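Side-chain contacts in endoglucanase FnCel5A (Fervidobacterium nodosum, PDB 3NCO), which probably hydrolyses internal beta-1,4-glucosidic bonds of cellulose: residues Q125-F130 against L137-F142; T152-L157 against V174-P179; K160-I165 against K191-K196. All blocks are in the same frame, centred on the assembly; numbering follows the deposited sequence.

Interaction 1 (Q125-F130 against L137-F142); sequences QVAQAF and LFFEIF
Phe130, in helix segment 125-130, meets both Leu137 and Phe139 of the strand that follows it, and the contact is apolar throughout, with no hydrogen bond crossing it. The aliphatic-aromatic part is the meeting of Phe130 with Leu137. The two side chains cross at about a right angle, and the methyl CD2 of Leu137 comes obliquely against the ring, 3.5 Å from Phe130 CD1. Leu137 carries CG anti to its backbone N (chi1 176°), which sends this branch out toward the helix. An apolar, flexible leucine suits the place because its CD2 can reach the ring carbons while also lying 3.8 Å from Phe130 CB.

The second group of contacts belongs to the Phe139 ring, which reaches the helix with its far end. Phe130 CB lies at the ring edge, 3.8 Å from Phe139 CZ, and CE2 of Phe139 comes 3.8 Å from Ala127 CA. Here a small residue fits: with just a methyl on Ala127, the ring can come right up to the helix backbone, CB of Ala127 standing 4.0 Å from Phe139 CE2. Trp123 of the same helix and Ile165 of helix 151-168 also touch Phe139, while Leu81, Lys85 and Val88 of helix 78-93 cover Phe130.

Helix 125-130 and strand 137-140 run nearly antiparallel, at 175°, with axes 10.8 Å apart. A helix returning against the strand that follows it, through apolar side chains, is characteristic of the outer layer of a (beta/alpha)8 TIM barrel, the fold of this family.

Interaction 2 (T152-L157 against V174-P179); sequences TKWNEL and VIIDVP. With PO4 (phosphate ion), chain E.
A buried indole N-H of Trp154 is spent on a backbone carbonyl, that of Asp177, and this is the one hydrogen bond between helix 152-157 and residues 174-179. The helix and strand 174-177 belong to a beta-alpha-beta unit of the TIM barrel, in which helix 151-168 links strand 137-140 to strand 174-177. The bond from Trp154 NE1 to Asp177 O measures 2.9 Å. The donor arrives nearly along the C=O axis, yet the carbonyl oxygen lies 31° out of the indole plane, and the N-H...O angle of 132° makes the bond distinctly bent.

Tryptophan suits this place because it is long enough to span the gap from helix to strand end and has both an apolar surface and a single polar hydrogen. With CG anti to the backbone N (chi1 174°), the indole reaches the end of the strand. There Pro179, just after the strand, crosses it at about a right angle, its CB 4.1 Å from Trp154 CD1. The methyl CG2 of Ile176 comes obliquely to within 4.2 Å of Trp154 CZ2. Pro145 and Tyr158 also touch the indole. The carboxylate of Asp177 has a different partner, its OD2 accepting a bond from the backbone N of Glu144.

On the solvent side of the same helix a phosphate ion, probably from the crystallisation liquor, bridges residues one turn apart. The protein itself also holds Asn155, through Glu189 O at ND2 and Lys191 N at OD1. OG1 of Thr152 bonds to phosphate O3 at 2.7 Å, and ND2 of Asn155 reaches phosphate O4 at 3.0 Å.

Interaction 3 (K160-I165 against K191-K196); sequences KVLGEI and KLVDDK
This is a small, partly buried and mostly van der Waals contact on the outside of the TIM barrel, where Leu162 of helix 151-168 faces the loop 191-196 that leads into strand 198-204. A branched residue fits this helix position: CD2 of Leu162 meets the loop while its other branch, CD1, packs on Val174 of the barrel strand. Leu162 has CG anti to its backbone N (chi1 -175°), which carries the branches outward, and CD2 makes both contacts with the loop.

Val193 forms the apolar pair, its compact side chain running antiparallel alongside that of Leu162. Its CG2, flanked by both backbone N and C, meets Leu162 CD2 at 3.8 Å. Tyr158 and Pro159 of the same helix also touch Val193, extending the apolar patch.

Between the two loop residues that meet Leu162, Asp194 centres an inverse gamma turn, with a weak bond from Asp195 N to Val193 O. The carboxylate of Asp195 has its polar partners elsewhere: OD2 forms a salt bridge with Arg166 NE, and OD1 accepts a bond from Asn197 N. The charged group is thus tied to the helix and to the backbone of its own loop, while Asp195 OD2 passes 3.9 Å from Leu162 CD2.

Helix 151-168 serves both interaction 2 and interaction 3, while interaction 1 joins the preceding helix 112-130 to strand 137-140. Interactions 1 and 2 are buried and reach neighbouring strands of the barrel, 137-140 and 174-177; interaction 3 is partly buried and touches a loop instead. Their chemistry changes accordingly: aromatic and aliphatic groups alone in the first, one indole-to-carbonyl bond added in the second, and an apolar contact beside a salt-bridged carboxylate in the third. The three contacts also meet one another. Phe139 packs on Ile165, as does Val174, and the Asn155 to Lys191 bond ties the first turns of the shared helix to the loop of interaction 3.

Interaction 1 (Q125-F130 against L137-F142)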
ATOM      1  N   GLN A 125      16.372   2.442 -11.740  1.00 18.24           N
ATOM      2  CA  GLN A 125      16.317   1.177 -12.440  1.00 19.62           C
ATOM      3  C   GLN A 125      14.893   0.644 -12.662  1.00 18.90           C
ATOM      4  O   GLN A 125      14.605   0.109 -13.737  1.00 19.14           O
ATOM      5  CB  GLN A 125      17.102   0.157 -11.667  1.00 18.68           C
ATOM      6  CG  GLN A 125      18.572   0.448 -11.768  1.00 20.36           C
ATOM      7  CD  GLN A 125      19.336  -0.521 -10.917  1.00 21.10           C
ATOM      8  OE1 GLN A 125      19.486  -1.666 -11.293  1.00 22.33           O
ATOM      9  NE2 GLN A 125      19.735  -0.097  -9.714  1.00 21.03           N
ATOM     10  N   VAL A 126      14.053   0.681 -11.649  1.00 18.53           N
ATOM     11  CA  VAL A 126      12.691   0.158 -11.779  1.00 17.96           C
ATOM     12  C   VAL A 126      11.917   1.018 -12.793  1.00 18.82           C
ATOM     13  O   VAL A 126      11.251   0.471 -13.733  1.00 19.23           O
ATOM     14  CB  VAL A 126      11.953   0.152 -10.445  1.00 18.25           C
ATOM     15  CG1 VAL A 126      10.502  -0.366 -10.666  1.00 15.30           C
ATOM     16  CG2 VAL A 126      12.703  -0.703  -9.404  1.00 16.79           C
ATOM     17  N   ALA A 127      12.074   2.333 -12.693  1.00 18.35           N
ATOM     18  CA  ALA A 127      11.470   3.225 -13.685  1.00 18.98           C
ATOM     19  C   ALA A 127      11.974   2.923 -15.084  1.00 18.74           C
ATOM     20  O   ALA A 127      11.211   2.953 -16.078  1.00 19.68           O
ATOM     21  CB  ALA A 127      11.705   4.723 -13.340  1.00 18.79           C
ATOM     22  N   GLN A 128      13.288   2.698 -15.240  1.00 18.95           N
ATOM     23  CA  GLN A 128      13.776   2.412 -16.582  1.00 19.54           C
ATOM     24  C   GLN A 128      13.143   1.125 -17.084  1.00 19.49           C
ATOM     25  O   GLN A 128      12.714   1.036 -18.273  1.00 21.30           O
ATOM     26  CB  GLN A 128      15.284   2.260 -16.582  1.00 20.80           C
ATOM     27  CG  GLN A 128      15.866   1.743 -17.919  1.00 22.95           C
ATOM     28  CD  GLN A 128      15.837   2.796 -19.019  1.00 30.04           C
ATOM     29  OE1 GLN A 128      15.911   3.984 -18.741  1.00 33.08           O
ATOM     30  NE2 GLN A 128      15.722   2.356 -20.273  1.00 33.04           N
ATOM     31  N   ALA A 129      13.062   0.128 -16.204  1.00 18.83           N
ATOM     32  CA  ALA A 129      12.584  -1.212 -16.623  1.00 18.61           C
ATOM     33  C   ALA A 129      11.115  -1.192 -17.024  1.00 19.23           C
ATOM     34  O   ALA A 129      10.705  -1.898 -17.986  1.00 19.93           O
ATOM     35  CB  ALA A 129      12.859  -2.266 -15.572  1.00 18.86           C
ATOM     36  N   PHE A 130      10.328  -0.366 -16.325  1.00 19.05           N
ATOM     37  CA  PHE A 130       8.871  -0.359 -16.559  1.00 18.35           C
ATOM     38  C   PHE A 130       8.388   0.827 -17.425  1.00 18.93           C
ATOM     39  O   PHE A 130       7.205   1.015 -17.610  1.00 19.53           O
ATOM     40  CB  PHE A 130       8.140  -0.422 -15.193  1.00 16.67           C
ATOM     41  CG  PHE A 130       8.209  -1.795 -14.567  1.00 18.30           C
ATOM     42  CD1 PHE A 130       7.300  -2.781 -14.951  1.00 19.96           C
ATOM     43  CD2 PHE A 130       9.173  -2.099 -13.606  1.00 19.68           C
ATOM     44  CE1 PHE A 130       7.348  -4.078 -14.362  1.00 22.07           C
ATOM     45  CE2 PHE A 130       9.246  -3.378 -13.002  1.00 20.95           C
ATOM     46  CZ  PHE A 130       8.307  -4.364 -13.372  1.00 19.70           C
ATOM     47  N   LEU A 137      -0.269   0.609 -14.680  1.00 17.62           N
ATOM     48  CA  LEU A 137       0.790   0.374 -13.672  1.00 17.01           C
ATOM     49  C   LEU A 137       1.174   1.713 -13.018  1.00 17.17           C
ATOM     50  O   LEU A 137       1.645   2.625 -13.719  1.00 18.24           O
ATOM     51  CB  LEU A 137       2.054  -0.210 -14.306  1.00 18.06           C
ATOM     52  CG  LEU A 137       3.254  -0.402 -13.362  1.00 16.80           C
ATOM     53  CD1 LEU A 137       2.978  -1.491 -12.276  1.00 20.36           C
ATOM     54  CD2 LEU A 137       4.507  -0.732 -14.189  1.00 19.10           C
ATOM     55  N   PHE A 138       1.061   1.745 -11.687  1.00 17.46           N
ATOM     56  CA  PHE A 138       1.447   2.918 -10.860  1.00 15.37           C
ATOM     57  C   PHE A 138       2.693   2.603 -10.033  1.00 15.08           C
ATOM     58  O   PHE A 138       2.865   1.436  -9.625  1.00 15.00           O
ATOM     59  CB  PHE A 138       0.332   3.247  -9.841  1.00 14.89           C
ATOM     60  CG  PHE A 138      -0.978   3.666 -10.455  1.00 16.87           C
ATOM     61  CD1 PHE A 138      -1.136   3.834 -11.804  1.00 17.94           C
ATOM     62  CD2 PHE A 138      -2.048   3.973  -9.618  1.00 19.61           C
ATOM     63  CE1 PHE A 138      -2.410   4.168 -12.348  1.00 19.28           C
ATOM     64  CE2 PHE A 138      -3.293   4.347 -10.133  1.00 19.17           C
ATOM     65  CZ  PHE A 138      -3.486   4.423 -11.510  1.00 16.78           C
ATOM     66  N   PHE A 139       3.546   3.614  -9.774  1.00 15.08           N
ATOM     67  CA  PHE A 139       4.691   3.401  -8.884  1.00 15.09           C
ATOM     68  C   PHE A 139       4.380   3.950  -7.496  1.00 15.75           C
ATOM     69  O   PHE A 139       3.537   4.847  -7.371  1.00 16.25           O
ATOM     70  CB  PHE A 139       5.907   4.181  -9.383  1.00 15.98           C
ATOM     71  CG  PHE A 139       6.437   3.690 -10.704  1.00 15.46           C
ATOM     72  CD1 PHE A 139       6.064   2.418 -11.150  1.00 18.89           C
ATOM     73  CD2 PHE A 139       7.358   4.464 -11.470  1.00 17.39           C
ATOM     74  CE1 PHE A 139       6.511   1.916 -12.344  1.00 16.75           C
ATOM     75  CE2 PHE A 139       7.864   3.969 -12.686  1.00 16.72           C
ATOM     76  CZ  PHE A 139       7.461   2.675 -13.127  1.00 17.17           C
ATOM     77  N   GLU A 140       5.051   3.441  -6.457  1.00 15.92           N
ATOM     78  CA  GLU A 140       4.850   3.929  -5.103  1.00 15.97           C
ATOM     79  C   GLU A 140       6.208   3.974  -4.407  1.00 13.99           C
ATOM     80  O   GLU A 140       6.728   2.919  -4.074  1.00 13.06           O
ATOM     81  CB  GLU A 140       3.906   2.986  -4.362  1.00 16.43           C
ATOM     82  CG  GLU A 140       3.710   3.464  -2.899  1.00 15.43           C
ATOM     83  CD  GLU A 140       2.792   2.600  -2.053  1.00 18.58           C
ATOM     84  OE1 GLU A 140       2.345   1.549  -2.561  1.00 15.96           O
ATOM     85  OE2 GLU A 140       2.540   2.951  -0.900  1.00 16.88           O
ATOM     86  N   ILE A 141       6.789   5.170  -4.261  1.00 15.75           N
ATOM     87  CA  ILE A 141       8.203   5.311  -3.899  1.00 14.98           C
ATOM     88  C   ILE A 141       8.656   4.493  -2.695  1.00 14.78           C
ATOM     89  O   ILE A 141       9.642   3.745  -2.777  1.00 14.20           O
ATOM     90  CB  ILE A 141       8.553   6.778  -3.655  1.00 14.41           C
ATOM     91  CG1 ILE A 141       8.476   7.464  -5.021  1.00 16.52           C
ATOM     92  CG2 ILE A 141      10.030   6.921  -3.169  1.00 14.33           C
ATOM     93  CD1 ILE A 141       8.519   9.013  -4.920  1.00 15.52           C
ATOM     94  N   PHE A 142       7.911   4.605  -1.586  1.00 14.86           N
ATOM     95  CA  PHE A 142       8.288   3.870  -0.375  1.00 14.36           C
ATOM     96  C   PHE A 142       7.107   3.646   0.552  1.00 14.05           C
ATOM     97  O   PHE A 142       6.287   4.541   0.759  1.00 13.32           O
ATOM     98  CB  PHE A 142       9.460   4.533   0.362  1.00 16.05           C
ATOM     99  CG  PHE A 142      10.091   3.658   1.394  1.00 18.98           C
ATOM    100  CD1 PHE A 142      10.702   2.430   1.048  1.00 17.92           C
ATOM    101  CD2 PHE A 142      10.019   4.028   2.733  1.00 20.16           C
ATOM    102  CE1 PHE A 142      11.238   1.598   2.048  1.00 21.49           C
ATOM    103  CE2 PHE A 142      10.588   3.233   3.730  1.00 21.10           C
ATOM    104  CZ  PHE A 142      11.189   2.028   3.399  1.00 21.38           C
TER

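Interaction 2 (T152-L157 against V174-P179)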
ATOM      1  N   THR A 152      10.568  15.249   7.783  1.00 16.12           N
ATOM      2  CA  THR A 152      11.540  16.139   7.131  1.00 17.30           C
ATOM      3  C   THR A 152      12.469  15.445   6.146  1.00 16.78           C
ATOM      4  O   THR A 152      12.681  15.939   5.032  1.00 17.68           O
ATOM      5  CB  THR A 152      12.320  16.897   8.230  1.00 16.69           C
ATOM      6  OG1 THR A 152      11.393  17.663   9.008  1.00 18.90           O
ATOM      7  CG2 THR A 152      13.464  17.799   7.684  1.00 21.89           C
ATOM      8  N   LYS A 153      13.055  14.326   6.550  1.00 16.07           N
ATOM      9  CA  LYS A 153      13.983  13.611   5.661  1.00 16.05           C
ATOM     10  C   LYS A 153      13.216  13.061   4.486  1.00 14.75           C
ATOM     11  O   LYS A 153      13.722  13.018   3.360  1.00 15.07           O
ATOM     12  CB  LYS A 153      14.591  12.430   6.416  1.00 17.18           C
ATOM     13  CG  LYS A 153      15.539  12.854   7.542  1.00 21.02           C
ATOM     14  CD  LYS A 153      16.918  13.297   7.048  1.00 25.05           C
ATOM     15  CE  LYS A 153      17.954  13.470   8.185  1.00 23.33           C
ATOM     16  NZ  LYS A 153      19.079  14.185   7.475  1.00 24.24           N
ATOM     17  N   TRP A 154      11.998  12.595   4.745  1.00 15.39           N
ATOM     18  CA  TRP A 154      11.211  12.065   3.656  1.00 14.56           C
ATOM     19  C   TRP A 154      10.834  13.146   2.678  1.00 14.44           C
ATOM     20  O   TRP A 154      10.844  12.911   1.480  1.00 13.90           O
ATOM     21  CB  TRP A 154       9.991  11.409   4.250  1.00 13.60           C
ATOM     22  CG  TRP A 154       8.995  10.931   3.310  1.00 12.94           C
ATOM     23  CD1 TRP A 154       7.686  11.291   3.322  1.00 15.78           C
ATOM     24  CD2 TRP A 154       9.164   9.965   2.235  1.00 14.26           C
ATOM     25  NE1 TRP A 154       7.011  10.625   2.310  1.00 12.49           N
ATOM     26  CE2 TRP A 154       7.878   9.773   1.665  1.00 16.06           C
ATOM     27  CE3 TRP A 154      10.237   9.192   1.772  1.00 14.25           C
ATOM     28  CZ2 TRP A 154       7.646   8.898   0.579  1.00 13.66           C
ATOM     29  CZ3 TRP A 154      10.009   8.283   0.700  1.00 14.20           C
ATOM     30  CH2 TRP A 154       8.721   8.185   0.104  1.00 16.84           C
ATOM     31  N   ASN A 155      10.509  14.330   3.171  1.00 15.11           N
ATOM     32  CA  ASN A 155      10.093  15.409   2.309  1.00 15.40           C
ATOM     33  C   ASN A 155      11.280  15.782   1.419  1.00 16.45           C
ATOM     34  O   ASN A 155      11.101  16.284   0.295  1.00 17.13           O
ATOM     35  CB  ASN A 155       9.686  16.626   3.169  1.00 15.59           C
ATOM     36  CG  ASN A 155       8.274  16.517   3.656  1.00 18.76           C
ATOM     37  OD1 ASN A 155       7.488  15.837   3.036  1.00 14.98           O
ATOM     38  ND2 ASN A 155       7.956  17.138   4.764  1.00 19.29           N
ATOM     39  N   GLU A 156      12.485  15.550   1.939  1.00 17.25           N
ATOM     40  CA  GLU A 156      13.708  15.833   1.183  1.00 18.45           C
ATOM     41  C   GLU A 156      14.045  14.748   0.162  1.00 17.76           C
ATOM     42  O   GLU A 156      14.503  15.039  -0.968  1.00 18.24           O
ATOM     43  CB  GLU A 156      14.908  16.082   2.115  1.00 19.85           C
ATOM     44  CG  GLU A 156      14.677  17.343   3.009  1.00 22.69           C
ATOM     45  CD  GLU A 156      15.626  17.497   4.233  1.00 25.07           C
ATOM     46  OE1 GLU A 156      15.637  18.624   4.822  1.00 32.44           O
ATOM     47  OE2 GLU A 156      16.305  16.524   4.641  1.00 26.96           O
ATOM     48  N   LEU A 157      13.819  13.489   0.574  1.00 16.55           N
ATOM     49  CA  LEU A 157      14.166  12.337  -0.216  1.00 16.20           C
ATOM     50  C   LEU A 157      13.241  12.000  -1.396  1.00 15.81           C
ATOM     51  O   LEU A 157      13.709  11.752  -2.513  1.00 16.20           O
ATOM     52  CB  LEU A 157      14.279  11.103   0.734  1.00 15.18           C
ATOM     53  CG  LEU A 157      14.562   9.763   0.053  1.00 16.42           C
ATOM     54  CD1 LEU A 157      15.872   9.845  -0.725  1.00 15.09           C
ATOM     55  CD2 LEU A 157      14.647   8.649   1.116  1.00 15.11           C
ATOM     56  N   VAL A 174       2.623   8.376  -9.458  1.00 16.89           N
ATOM     57  CA  VAL A 174       3.527   7.971  -8.397  1.00 15.28           C
ATOM     58  C   VAL A 174       2.816   8.255  -7.074  1.00 16.54           C
ATOM     59  O   VAL A 174       2.314   9.388  -6.852  1.00 16.44           O
ATOM     60  CB  VAL A 174       4.857   8.766  -8.475  1.00 16.04           C
ATOM     61  CG1 VAL A 174       5.775   8.542  -7.187  1.00 15.98           C
ATOM     62  CG2 VAL A 174       5.550   8.406  -9.798  1.00 17.87           C
ATOM     63  N   ILE A 175       2.771   7.246  -6.199  1.00 15.66           N
ATOM     64  CA  ILE A 175       2.054   7.358  -4.921  1.00 15.29           C
ATOM     65  C   ILE A 175       3.068   7.701  -3.842  1.00 15.04           C
ATOM     66  O   ILE A 175       4.093   7.025  -3.717  1.00 16.54           O
ATOM     67  CB  ILE A 175       1.356   6.026  -4.574  1.00 16.27           C
ATOM     68  CG1 ILE A 175       0.170   5.842  -5.527  1.00 14.75           C
ATOM     69  CG2 ILE A 175       0.834   5.978  -3.112  1.00 13.73           C
ATOM     70  CD1 ILE A 175      -0.188   4.403  -5.715  1.00 16.06           C
ATOM     71  N   ILE A 176       2.740   8.753  -3.092  1.00 15.18           N
ATOM     72  CA  ILE A 176       3.570   9.264  -1.997  1.00 16.12           C
ATOM     73  C   ILE A 176       2.952   8.934  -0.633  1.00 16.24           C
ATOM     74  O   ILE A 176       1.831   9.371  -0.324  1.00 15.82           O
ATOM     75  CB  ILE A 176       3.706  10.838  -2.100  1.00 17.48           C
ATOM     76  CG1 ILE A 176       4.116  11.239  -3.504  1.00 19.14           C
ATOM     77  CG2 ILE A 176       4.638  11.393  -1.041  1.00 17.24           C
ATOM     78  CD1 ILE A 176       5.358  10.528  -4.052  1.00 22.15           C
ATOM     79  N   ASP A 177       3.659   8.145   0.170  1.00 13.82           N
ATOM     80  CA  ASP A 177       3.171   7.776   1.510  1.00 13.30           C
ATOM     81  C   ASP A 177       3.339   8.881   2.525  1.00 15.96           C
ATOM     82  O   ASP A 177       4.314   9.575   2.552  1.00 15.22           O
ATOM     83  CB  ASP A 177       3.931   6.546   2.049  1.00 13.73           C
ATOM     84  CG  ASP A 177       3.455   5.205   1.338  1.00 13.74           C
ATOM     85  OD1 ASP A 177       3.288   5.225   0.086  1.00 16.09           O
ATOM     86  OD2 ASP A 177       3.332   4.147   2.017  1.00 15.34           O
ATOM     87  N   VAL A 178       2.344   8.973   3.363  1.00 13.86           N
ATOM     88  CA  VAL A 178       2.393   9.774   4.600  1.00 14.76           C
ATOM     89  C   VAL A 178       3.497   9.183   5.493  1.00 15.88           C
ATOM     90  O   VAL A 178       3.651   7.939   5.539  1.00 17.56           O
ATOM     91  CB  VAL A 178       0.991   9.676   5.232  1.00 14.62           C
ATOM     92  CG1 VAL A 178       1.050  10.299   6.612  1.00 16.59           C
ATOM     93  CG2 VAL A 178       0.045  10.459   4.319  1.00 14.04           C
ATOM     94  N   PRO A 179       4.271  10.050   6.180  1.00 15.11           N
ATOM     95  CA  PRO A 179       5.403   9.567   7.010  1.00 15.16           C
ATOM     96  C   PRO A 179       4.891   9.030   8.358  1.00 16.29           C
ATOM     97  O   PRO A 179       3.671   8.839   8.527  1.00 16.95           O
ATOM     98  CB  PRO A 179       6.314  10.787   7.146  1.00 14.47           C
ATOM     99  CG  PRO A 179       5.338  11.967   7.056  1.00 15.51           C
ATOM    100  CD  PRO A 179       4.135  11.532   6.222  1.00 15.71           C
TER
HETATM  101  P   PO4 E 321       9.917  19.974   6.840  1.00 39.40           P
HETATM  102  O1  PO4 E 321       8.826  19.448   7.758  1.00 42.17           O
HETATM  103  O2  PO4 E 321       9.633  21.408   6.392  1.00 41.95           O
HETATM  104  O3  PO4 E 321      11.198  19.956   7.675  1.00 36.26           O
HETATM  105  O4  PO4 E 321       9.980  19.161   5.537  1.00 31.19           O

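Interaction 3 (K160-I165 against K191-K196)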
ATOM      1  N   LYS A 160      13.704  13.579  -4.719  1.00 17.41           N
ATOM      2  CA  LYS A 160      14.875  13.143  -5.495  1.00 17.33           C
ATOM      3  C   LYS A 160      14.542  11.867  -6.242  1.00 17.58           C
ATOM      4  O   LYS A 160      14.880  11.705  -7.444  1.00 19.18           O
ATOM      5  CB  LYS A 160      16.056  12.917  -4.578  1.00 18.13           C
ATOM      6  CG  LYS A 160      16.450  14.214  -3.850  1.00 20.43           C
ATOM      7  CD  LYS A 160      17.628  13.992  -2.930  1.00 23.19           C
ATOM      8  CE  LYS A 160      17.942  15.293  -2.179  1.00 26.69           C
ATOM      9  NZ  LYS A 160      18.921  15.047  -1.082  1.00 29.43           N
ATOM     10  N   VAL A 161      13.798  10.982  -5.561  1.00 16.49           N
ATOM     11  CA  VAL A 161      13.434   9.723  -6.215  1.00 16.92           C
ATOM     12  C   VAL A 161      12.505  10.047  -7.387  1.00 17.14           C
ATOM     13  O   VAL A 161      12.693   9.544  -8.506  1.00 19.76           O
ATOM     14  CB  VAL A 161      12.761   8.741  -5.233  1.00 16.12           C
ATOM     15  CG1 VAL A 161      12.449   7.492  -6.004  1.00 16.72           C
ATOM     16  CG2 VAL A 161      13.729   8.408  -4.113  1.00 17.23           C
ATOM     17  N   LEU A 162      11.504  10.890  -7.111  1.00 18.26           N
ATOM     18  CA  LEU A 162      10.517  11.290  -8.131  1.00 17.89           C
ATOM     19  C   LEU A 162      11.208  11.880  -9.371  1.00 19.50           C
ATOM     20  O   LEU A 162      10.845  11.544 -10.511  1.00 18.94           O
ATOM     21  CB  LEU A 162       9.557  12.325  -7.560  1.00 18.71           C
ATOM     22  CG  LEU A 162       8.384  12.761  -8.461  1.00 17.87           C
ATOM     23  CD1 LEU A 162       7.538  11.542  -8.888  1.00 17.84           C
ATOM     24  CD2 LEU A 162       7.556  13.769  -7.682  1.00 20.01           C
ATOM     25  N   GLY A 163      12.233  12.708  -9.144  1.00 18.20           N
ATOM     26  CA  GLY A 163      13.040  13.266 -10.237  1.00 19.29           C
ATOM     27  C   GLY A 163      13.616  12.197 -11.153  1.00 20.92           C
ATOM     28  O   GLY A 163      13.556  12.314 -12.417  1.00 21.11           O
ATOM     29  N   GLU A 164      14.169  11.131 -10.564  1.00 19.80           N
ATOM     30  CA  GLU A 164      14.722  10.042 -11.376  1.00 20.86           C
ATOM     31  C   GLU A 164      13.616   9.262 -12.080  1.00 21.11           C
ATOM     32  O   GLU A 164      13.750   8.880 -13.245  1.00 22.65           O
ATOM     33  CB  GLU A 164      15.554   9.098 -10.511  1.00 22.69           C
ATOM     34  CG  GLU A 164      16.905   9.732 -10.132  1.00 26.96           C
ATOM     35  CD  GLU A 164      17.790   9.969 -11.347  1.00 32.06           C
ATOM     36  OE1 GLU A 164      17.695   9.229 -12.348  1.00 35.17           O
ATOM     37  OE2 GLU A 164      18.594  10.912 -11.294  1.00 37.78           O
ATOM     38  N   ILE A 165      12.512   9.020 -11.383  1.00 17.53           N
ATOM     39  CA  ILE A 165      11.383   8.364 -12.049  1.00 18.42           C
ATOM     40  C   ILE A 165      10.914   9.163 -13.264  1.00 18.99           C
ATOM     41  O   ILE A 165      10.662   8.586 -14.349  1.00 20.65           O
ATOM     42  CB  ILE A 165      10.198   8.153 -11.052  1.00 16.79           C
ATOM     43  CG1 ILE A 165      10.584   7.124  -9.960  1.00 16.65           C
ATOM     44  CG2 ILE A 165       8.874   7.768 -11.795  1.00 18.75           C
ATOM     45  CD1 ILE A 165       9.572   7.010  -8.777  1.00 17.36           C
ATOM     46  N   LYS A 191       5.032  17.387   2.847  1.00 20.18           N
ATOM     47  CA  LYS A 191       5.174  18.535   1.932  1.00 20.87           C
ATOM     48  C   LYS A 191       5.106  18.031   0.487  1.00 20.70           C
ATOM     49  O   LYS A 191       5.901  17.167   0.096  1.00 19.93           O
ATOM     50  CB  LYS A 191       6.489  19.267   2.181  1.00 21.05           C
ATOM     51  CG  LYS A 191       6.653  20.443   1.322  1.00 26.03           C
ATOM     52  CD  LYS A 191       8.098  20.916   1.249  1.00 34.99           C
ATOM     53  CE  LYS A 191       8.520  21.591   2.540  1.00 38.76           C
ATOM     54  NZ  LYS A 191       9.952  21.985   2.362  1.00 41.43           N
ATOM     55  N   LEU A 192       4.169  18.572  -0.291  1.00 19.99           N
ATOM     56  CA  LEU A 192       3.965  18.104  -1.666  1.00 20.52           C
ATOM     57  C   LEU A 192       4.958  18.777  -2.630  1.00 22.39           C
ATOM     58  O   LEU A 192       5.827  19.559  -2.204  1.00 26.28           O
ATOM     59  CB  LEU A 192       2.489  18.231  -2.080  1.00 20.92           C
ATOM     60  CG  LEU A 192       1.539  17.366  -1.251  1.00 19.03           C
ATOM     61  CD1 LEU A 192       0.105  17.557  -1.706  1.00 24.21           C
ATOM     62  CD2 LEU A 192       1.933  15.884  -1.461  1.00 20.10           C
ATOM     63  N   VAL A 193       4.922  18.388  -3.876  1.00 20.70           N
ATOM     64  CA  VAL A 193       5.714  19.033  -4.921  1.00 21.11           C
ATOM     65  C   VAL A 193       4.730  19.360  -6.035  1.00 21.07           C
ATOM     66  O   VAL A 193       3.597  18.883  -6.017  1.00 20.45           O
ATOM     67  CB  VAL A 193       6.824  18.108  -5.439  1.00 22.81           C
ATOM     68  CG1 VAL A 193       7.870  17.887  -4.310  1.00 23.13           C
ATOM     69  CG2 VAL A 193       6.261  16.822  -5.914  1.00 22.06           C
ATOM     70  N   ASP A 194       5.151  20.201  -6.960  1.00 20.40           N
ATOM     71  CA  ASP A 194       4.268  20.602  -8.039  1.00 20.81           C
ATOM     72  C   ASP A 194       4.305  19.541  -9.110  1.00 20.65           C
ATOM     73  O   ASP A 194       5.050  19.667 -10.089  1.00 22.52           O
ATOM     74  CB  ASP A 194       4.749  21.935  -8.621  1.00 20.80           C
ATOM     75  CG  ASP A 194       3.691  22.583  -9.527  1.00 23.63           C
ATOM     76  OD1 ASP A 194       2.530  22.089  -9.602  1.00 22.81           O
ATOM     77  OD2 ASP A 194       4.029  23.584 -10.156  1.00 28.19           O
ATOM     78  N   ASP A 195       3.524  18.488  -8.929  1.00 20.62           N
ATOM     79  CA  ASP A 195       3.478  17.396  -9.901  1.00 21.71           C
ATOM     80  C   ASP A 195       2.015  17.020  -9.933  1.00 22.31           C
ATOM     81  O   ASP A 195       1.413  16.742  -8.870  1.00 23.60           O
ATOM     82  CB  ASP A 195       4.354  16.219  -9.415  1.00 20.45           C
ATOM     83  CG  ASP A 195       4.515  15.105 -10.477  1.00 23.58           C
ATOM     84  OD1 ASP A 195       3.529  14.505 -10.916  1.00 22.13           O
ATOM     85  OD2 ASP A 195       5.648  14.815 -10.898  1.00 24.53           O
ATOM     86  N   LYS A 196       1.477  16.969 -11.151  1.00 24.26           N
ATOM     87  CA  LYS A 196       0.060  16.651 -11.380  1.00 25.76           C
ATOM     88  C   LYS A 196      -0.278  15.180 -11.449  1.00 24.82           C
ATOM     89  O   LYS A 196      -1.449  14.829 -11.606  1.00 24.42           O
ATOM     90  CB  LYS A 196      -0.468  17.335 -12.651  1.00 28.19           C
ATOM     91  CG  LYS A 196      -0.449  18.871 -12.626  1.00 32.00           C
ATOM     92  CD  LYS A 196      -0.570  19.459 -11.201  1.00 36.88           C
ATOM     93  CE  LYS A 196      -0.727  20.964 -11.253  1.00 43.31           C
ATOM     94  NZ  LYS A 196      -1.985  21.322 -11.975  1.00 43.97           N
TER